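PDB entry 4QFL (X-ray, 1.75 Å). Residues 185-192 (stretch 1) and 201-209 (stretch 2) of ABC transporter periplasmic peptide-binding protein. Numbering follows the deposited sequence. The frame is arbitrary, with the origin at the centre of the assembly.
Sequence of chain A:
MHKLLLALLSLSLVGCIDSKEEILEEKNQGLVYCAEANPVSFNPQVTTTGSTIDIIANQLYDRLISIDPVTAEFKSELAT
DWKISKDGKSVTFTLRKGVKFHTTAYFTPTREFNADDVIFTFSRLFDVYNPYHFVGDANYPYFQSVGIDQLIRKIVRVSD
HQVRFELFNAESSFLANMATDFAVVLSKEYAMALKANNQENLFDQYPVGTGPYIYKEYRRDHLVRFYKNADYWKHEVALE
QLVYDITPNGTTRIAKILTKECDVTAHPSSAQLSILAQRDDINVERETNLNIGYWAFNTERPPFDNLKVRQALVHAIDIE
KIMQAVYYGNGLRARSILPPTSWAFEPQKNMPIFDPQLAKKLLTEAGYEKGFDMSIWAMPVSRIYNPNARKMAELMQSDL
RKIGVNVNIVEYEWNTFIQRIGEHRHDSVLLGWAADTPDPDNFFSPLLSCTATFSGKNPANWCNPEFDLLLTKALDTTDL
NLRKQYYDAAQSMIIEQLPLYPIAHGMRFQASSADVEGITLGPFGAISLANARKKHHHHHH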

ATOM      1  N   VAL A 185       5.756  -9.185  12.877  1.00 15.58           N
ATOM      2  CA  VAL A 185       5.614 -10.100  14.008  1.00 17.68           C
ATOM      3  C   VAL A 185       5.155  -9.399  15.291  1.00 17.66           C
ATOM      4  O   VAL A 185       5.770  -8.419  15.728  1.00 18.63           O
ATOM      5  CB  VAL A 185       6.940 -10.818  14.297  1.00 16.64           C
ATOM      6  CG1 VAL A 185       6.807 -11.687  15.536  1.00 18.36           C
ATOM      7  CG2 VAL A 185       7.346 -11.649  13.096  1.00 18.67           C
ATOM      8  N   LEU A 186       4.086  -9.917  15.895  1.00 17.01           N
ATOM      9  CA  LEU A 186       3.520  -9.333  17.110  1.00 17.77           C
ATOM     10  C   LEU A 186       3.891 -10.120  18.365  1.00 17.29           C
ATOM     11  O   LEU A 186       4.427 -11.220  18.276  1.00 18.28           O
ATOM     12  CB  LEU A 186       1.994  -9.250  17.000  1.00 20.18           C
ATOM     13  CG  LEU A 186       1.453  -8.538  15.763  1.00 20.14           C
ATOM     14  CD1 LEU A 186      -0.072  -8.565  15.754  1.00 21.08           C
ATOM     15  CD2 LEU A 186       1.954  -7.130  15.764  1.00 18.71           C
ATOM     16  N   SER A 187       3.592  -9.543  19.527  1.00 17.71           N
ATOM     17  CA  SER A 187       3.872 -10.169  20.821  1.00 19.45           C
ATOM     18  C   SER A 187       2.714 -10.998  21.370  1.00 20.00           C
ATOM     19  O   SER A 187       1.663 -10.454  21.719  1.00 20.19           O
ATOM     20  CB  SER A 187       4.219  -9.114  21.870  1.00 18.41           C
ATOM     21  OG  SER A 187       4.260  -9.713  23.157  1.00 18.77           O
ATOM     22  N   LYS A 188       2.918 -12.308  21.473  1.00 22.41           N
ATOM     23  CA  LYS A 188       1.920 -13.167  22.088  1.00 19.93           C
ATOM     24  C   LYS A 188       1.807 -12.900  23.580  1.00 21.58           C
ATOM     25  O   LYS A 188       0.703 -12.873  24.132  1.00 22.71           O
ATOM     26  CB  LYS A 188       2.213 -14.643  21.846  1.00 19.36           C
ATOM     27  CG  LYS A 188       1.068 -15.520  22.325  1.00 21.67           C
ATOM     28  CD  LYS A 188       1.312 -16.993  22.111  1.00 21.46           C
ATOM     29  CE  LYS A 188       0.099 -17.783  22.573  1.00 26.04           C
ATOM     30  NZ  LYS A 188       0.267 -19.251  22.406  1.00 28.97           N
ATOM     31  N   GLU A 189       2.940 -12.699  24.243  1.00 21.09           N
ATOM     32  CA  GLU A 189       2.887 -12.441  25.677  1.00 21.88           C
ATOM     33  C   GLU A 189       2.065 -11.194  25.982  1.00 21.82           C
ATOM     34  O   GLU A 189       1.228 -11.200  26.876  1.00 22.93           O
ATOM     35  CB  GLU A 189       4.279 -12.335  26.294  1.00 23.74           C
ATOM     36  CG  GLU A 189       4.220 -12.103  27.799  1.00 24.37           C
ATOM     37  CD  GLU A 189       5.586 -12.081  28.450  1.00 26.35           C
ATOM     38  OE1 GLU A 189       6.582 -11.925  27.714  1.00 24.87           O
ATOM     39  OE2 GLU A 189       5.659 -12.219  29.695  1.00 27.61           O
ATOM     40  N   TYR A 190       2.300 -10.126  25.233  1.00 21.27           N
ATOM     41  CA  TYR A 190       1.523  -8.907  25.392  1.00 21.42           C
ATOM     42  C   TYR A 190       0.060  -9.226  25.152  1.00 20.82           C
ATOM     43  O   TYR A 190      -0.800  -8.890  25.963  1.00 19.98           O
ATOM     44  CB  TYR A 190       2.014  -7.842  24.406  1.00 20.18           C
ATOM     45  CG  TYR A 190       1.328  -6.493  24.497  1.00 22.83           C
ATOM     46  CD1 TYR A 190       1.018  -5.916  25.724  1.00 22.57           C
ATOM     47  CD2 TYR A 190       1.017  -5.784  23.351  1.00 20.09           C
ATOM     48  CE1 TYR A 190       0.398  -4.686  25.798  1.00 20.94           C
ATOM     49  CE2 TYR A 190       0.405  -4.557  23.414  1.00 20.75           C
ATOM     50  CZ  TYR A 190       0.093  -4.007  24.640  1.00 20.50           C
ATOM     51  OH  TYR A 190      -0.517  -2.769  24.697  1.00 22.45           O
ATOM     52  N   ALA A 191      -0.217  -9.897  24.043  1.00 21.33           N
ATOM     53  CA  ALA A 191      -1.599 -10.221  23.679  1.00 20.31           C
ATOM     54  C   ALA A 191      -2.311 -11.048  24.742  1.00 21.34           C
ATOM     55  O   ALA A 191      -3.469 -10.792  25.052  1.00 21.25           O
ATOM     56  CB  ALA A 191      -1.643 -10.934  22.346  1.00 21.54           C
ATOM     57  N   MET A 192      -1.619 -12.038  25.293  1.00 22.67           N
ATOM     58  CA  MET A 192      -2.185 -12.898  26.331  1.00 23.18           C
ATOM     59  C   MET A 192      -2.353 -12.155  27.658  1.00 25.66           C
ATOM     60  O   MET A 192      -3.274 -12.429  28.426  1.00 26.30           O
ATOM     61  CB  MET A 192      -1.311 -14.142  26.517  1.00 25.45           C
ATOM     62  CG  MET A 192      -1.387 -15.124  25.359  1.00 22.06           C
ATOM     63  SD  MET A 192      -3.087 -15.308  24.763  1.00 29.62           S
ATOM     64  CE  MET A 192      -3.036 -14.339  23.262  1.00 25.38           C
TER
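Stretch 2 201-209: NLFDQYPVG

Stretch 2 packs two different backbone forms against the start of a helix. Residues 201-205 have helical phi/psi without the regular bonds, although Tyr 206 N still reaches Leu 202 O at 3.0 Å; from Tyr 206 on the chain is extended. Its course is antiparallel in register: Phe 203 lies nearest Ala 191, with CA atoms 6.4 Å apart, then Val 208 nearest Ser 187 (CA to CA, 6.3 Å) and Gly 209 nearest Leu 186 (CA to CA, 5.9 Å).

Tyr 190 and Phe 203 cover the most surface, and Val 208 comes next. Tyr 190, in the first turn of the helix, points its CA-to-CB bond toward stretch 2 and, with chi1 at t, lays its ring between the two parts of that segment. Val 208 closes one face: its CG2 stands 3.6 Å from the centroid of the Tyr 190 ring, 19° off the normal, a CH-pi contact. The hydroxyl is spent on the backbone, Tyr 190 OH donating to Tyr 206 O at 2.5 Å, so the buried ring also pins the extended chain.

Phe 203 leaves its backbone sideways, but chi1 at t brings the ring end onto the helix start. Ala 191 lies over one face, with its CB 3.4 Å from Phe 203 CE1. At the edge sit Leu 186 CD1, 3.8 Å from Phe 203 CE2, and Ser 187 O, 3.4 Å from Phe 203 CZ. The rings of Tyr 190 and Phe 203 meet obliquely, planes at 36° and centroids 5.2 Å apart.

Ser 187 caps the helix, its OG accepting from Tyr 190 N at 2.9 Å, while its CB meets Val 208 CG1 at 3.9 Å. One water joins the backbones, accepting from Ser 187 N (2.9 Å) and donating to Val 208 O (2.7 Å).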

ATOM      1  N   ASN A 201      -8.732  -4.629  23.367  1.00 23.15           N
ATOM      2  CA  ASN A 201      -8.923  -3.431  22.561  1.00 22.70           C
ATOM      3  C   ASN A 201      -7.696  -2.546  22.556  1.00 23.42           C
ATOM      4  O   ASN A 201      -7.610  -1.596  21.783  1.00 25.99           O
ATOM      5  CB  ASN A 201     -10.100  -2.618  23.090  1.00 24.56           C
ATOM      6  CG  ASN A 201      -9.803  -1.968  24.442  1.00 28.18           C
ATOM      7  OD1 ASN A 201      -9.258  -2.597  25.354  1.00 31.07           O
ATOM      8  ND2 ASN A 201     -10.147  -0.700  24.568  1.00 32.32           N
ATOM      9  N   LEU A 202      -6.753  -2.849  23.439  1.00 24.69           N
ATOM     10  CA  LEU A 202      -5.559  -2.032  23.594  1.00 23.76           C
ATOM     11  C   LEU A 202      -4.429  -2.545  22.742  1.00 21.66           C
ATOM     12  O   LEU A 202      -3.477  -1.822  22.480  1.00 22.56           O
ATOM     13  CB  LEU A 202      -5.104  -2.044  25.045  1.00 21.55           C
ATOM     14  CG  LEU A 202      -5.682  -0.964  25.944  1.00 28.06           C
ATOM     15  CD1 LEU A 202      -7.101  -0.588  25.537  1.00 25.76           C
ATOM     16  CD2 LEU A 202      -5.612  -1.422  27.385  1.00 26.71           C
ATOM     17  N   PHE A 203      -4.534  -3.800  22.319  1.00 20.45           N
ATOM     18  CA  PHE A 203      -3.436  -4.470  21.644  1.00 21.14           C
ATOM     19  C   PHE A 203      -2.961  -3.715  20.410  1.00 20.67           C
ATOM     20  O   PHE A 203      -1.764  -3.516  20.220  1.00 20.56           O
ATOM     21  CB  PHE A 203      -3.807  -5.915  21.296  1.00 21.28           C
ATOM     22  CG  PHE A 203      -2.632  -6.754  20.895  1.00 21.29           C
ATOM     23  CD1 PHE A 203      -1.653  -7.072  21.807  1.00 20.51           C
ATOM     24  CD2 PHE A 203      -2.508  -7.222  19.604  1.00 24.44           C
ATOM     25  CE1 PHE A 203      -0.566  -7.831  21.438  1.00 21.60           C
ATOM     26  CE2 PHE A 203      -1.418  -7.987  19.234  1.00 21.55           C
ATOM     27  CZ  PHE A 203      -0.453  -8.289  20.155  1.00 21.06           C
ATOM     28  N   ASP A 204      -3.900  -3.273  19.584  1.00 21.53           N
ATOM     29  CA  ASP A 204      -3.553  -2.611  18.328  1.00 21.26           C
ATOM     30  C   ASP A 204      -3.231  -1.108  18.469  1.00 21.51           C
ATOM     31  O   ASP A 204      -2.734  -0.484  17.530  1.00 20.44           O
ATOM     32  CB  ASP A 204      -4.674  -2.831  17.301  1.00 21.23           C
ATOM     33  CG  ASP A 204      -4.811  -4.288  16.889  1.00 22.66           C
ATOM     34  OD1 ASP A 204      -3.788  -4.990  16.879  1.00 20.68           O
ATOM     35  OD2 ASP A 204      -5.935  -4.737  16.581  1.00 25.73           O
ATOM     36  N   GLN A 205      -3.514  -0.533  19.635  1.00 19.95           N
ATOM     37  CA  GLN A 205      -3.353   0.907  19.834  1.00 20.47           C
ATOM     38  C   GLN A 205      -2.067   1.243  20.561  1.00 22.56           C
ATOM     39  O   GLN A 205      -1.452   2.283  20.325  1.00 22.88           O
ATOM     40  CB  GLN A 205      -4.500   1.458  20.664  1.00 26.19           C
ATOM     41  CG  GLN A 205      -5.861   1.251  20.079  1.00 27.94           C
ATOM     42  CD  GLN A 205      -6.912   1.933  20.910  1.00 34.00           C
ATOM     43  OE1 GLN A 205      -7.078   3.150  20.831  1.00 39.97           O
ATOM     44  NE2 GLN A 205      -7.620   1.159  21.734  1.00 29.45           N
ATOM     45  N   TYR A 206      -1.691   0.371  21.483  1.00 22.04           N
ATOM     46  CA  TYR A 206      -0.460   0.522  22.238  1.00 23.00           C
ATOM     47  C   TYR A 206       0.402  -0.672  21.917  1.00 18.92           C
ATOM     48  O   TYR A 206       0.318  -1.709  22.560  1.00 19.87           O
ATOM     49  CB  TYR A 206      -0.755   0.607  23.726  1.00 23.31           C
ATOM     50  CG  TYR A 206      -1.581   1.803  24.053  1.00 21.73           C
ATOM     51  CD1 TYR A 206      -2.962   1.740  24.000  1.00 25.24           C
ATOM     52  CD2 TYR A 206      -0.988   3.009  24.387  1.00 23.34           C
ATOM     53  CE1 TYR A 206      -3.742   2.844  24.297  1.00 25.72           C
ATOM     54  CE2 TYR A 206      -1.754   4.121  24.686  1.00 28.49           C
ATOM     55  CZ  TYR A 206      -3.137   4.029  24.642  1.00 26.66           C
ATOM     56  OH  TYR A 206      -3.924   5.118  24.934  1.00 27.74           O
ATOM     57  N   PRO A 207       1.230  -0.518  20.891  1.00 18.14           N
ATOM     58  CA  PRO A 207       1.905  -1.631  20.243  1.00 18.36           C
ATOM     59  C   PRO A 207       3.132  -2.115  20.997  1.00 18.01           C
ATOM     60  O   PRO A 207       3.790  -1.350  21.724  1.00 17.90           O
ATOM     61  CB  PRO A 207       2.323  -1.031  18.904  1.00 17.57           C
ATOM     62  CG  PRO A 207       2.544   0.398  19.202  1.00 18.11           C
ATOM     63  CD  PRO A 207       1.558   0.775  20.265  1.00 18.98           C
ATOM     64  N   VAL A 208       3.430  -3.397  20.806  1.00 16.93           N
ATOM     65  CA  VAL A 208       4.697  -3.965  21.218  1.00 16.14           C
ATOM     66  C   VAL A 208       5.292  -4.709  20.044  1.00 17.01           C
ATOM     67  O   VAL A 208       4.690  -5.640  19.528  1.00 18.98           O
ATOM     68  CB  VAL A 208       4.530  -4.940  22.395  1.00 18.37           C
ATOM     69  CG1 VAL A 208       5.848  -5.633  22.693  1.00 15.90           C
ATOM     70  CG2 VAL A 208       4.026  -4.193  23.628  1.00 20.30           C
ATOM     71  N   GLY A 209       6.479  -4.293  19.618  1.00 18.13           N
ATOM     72  CA  GLY A 209       7.146  -4.924  18.500  1.00 15.89           C
ATOM     73  C   GLY A 209       8.552  -5.320  18.860  1.00 18.68           C
ATOM     74  O   GLY A 209       8.915  -5.353  20.029  1.00 17.82           O
TER
HETATM   75  O   HOH W   1       2.340  -6.915  19.858  1.00 20.20           O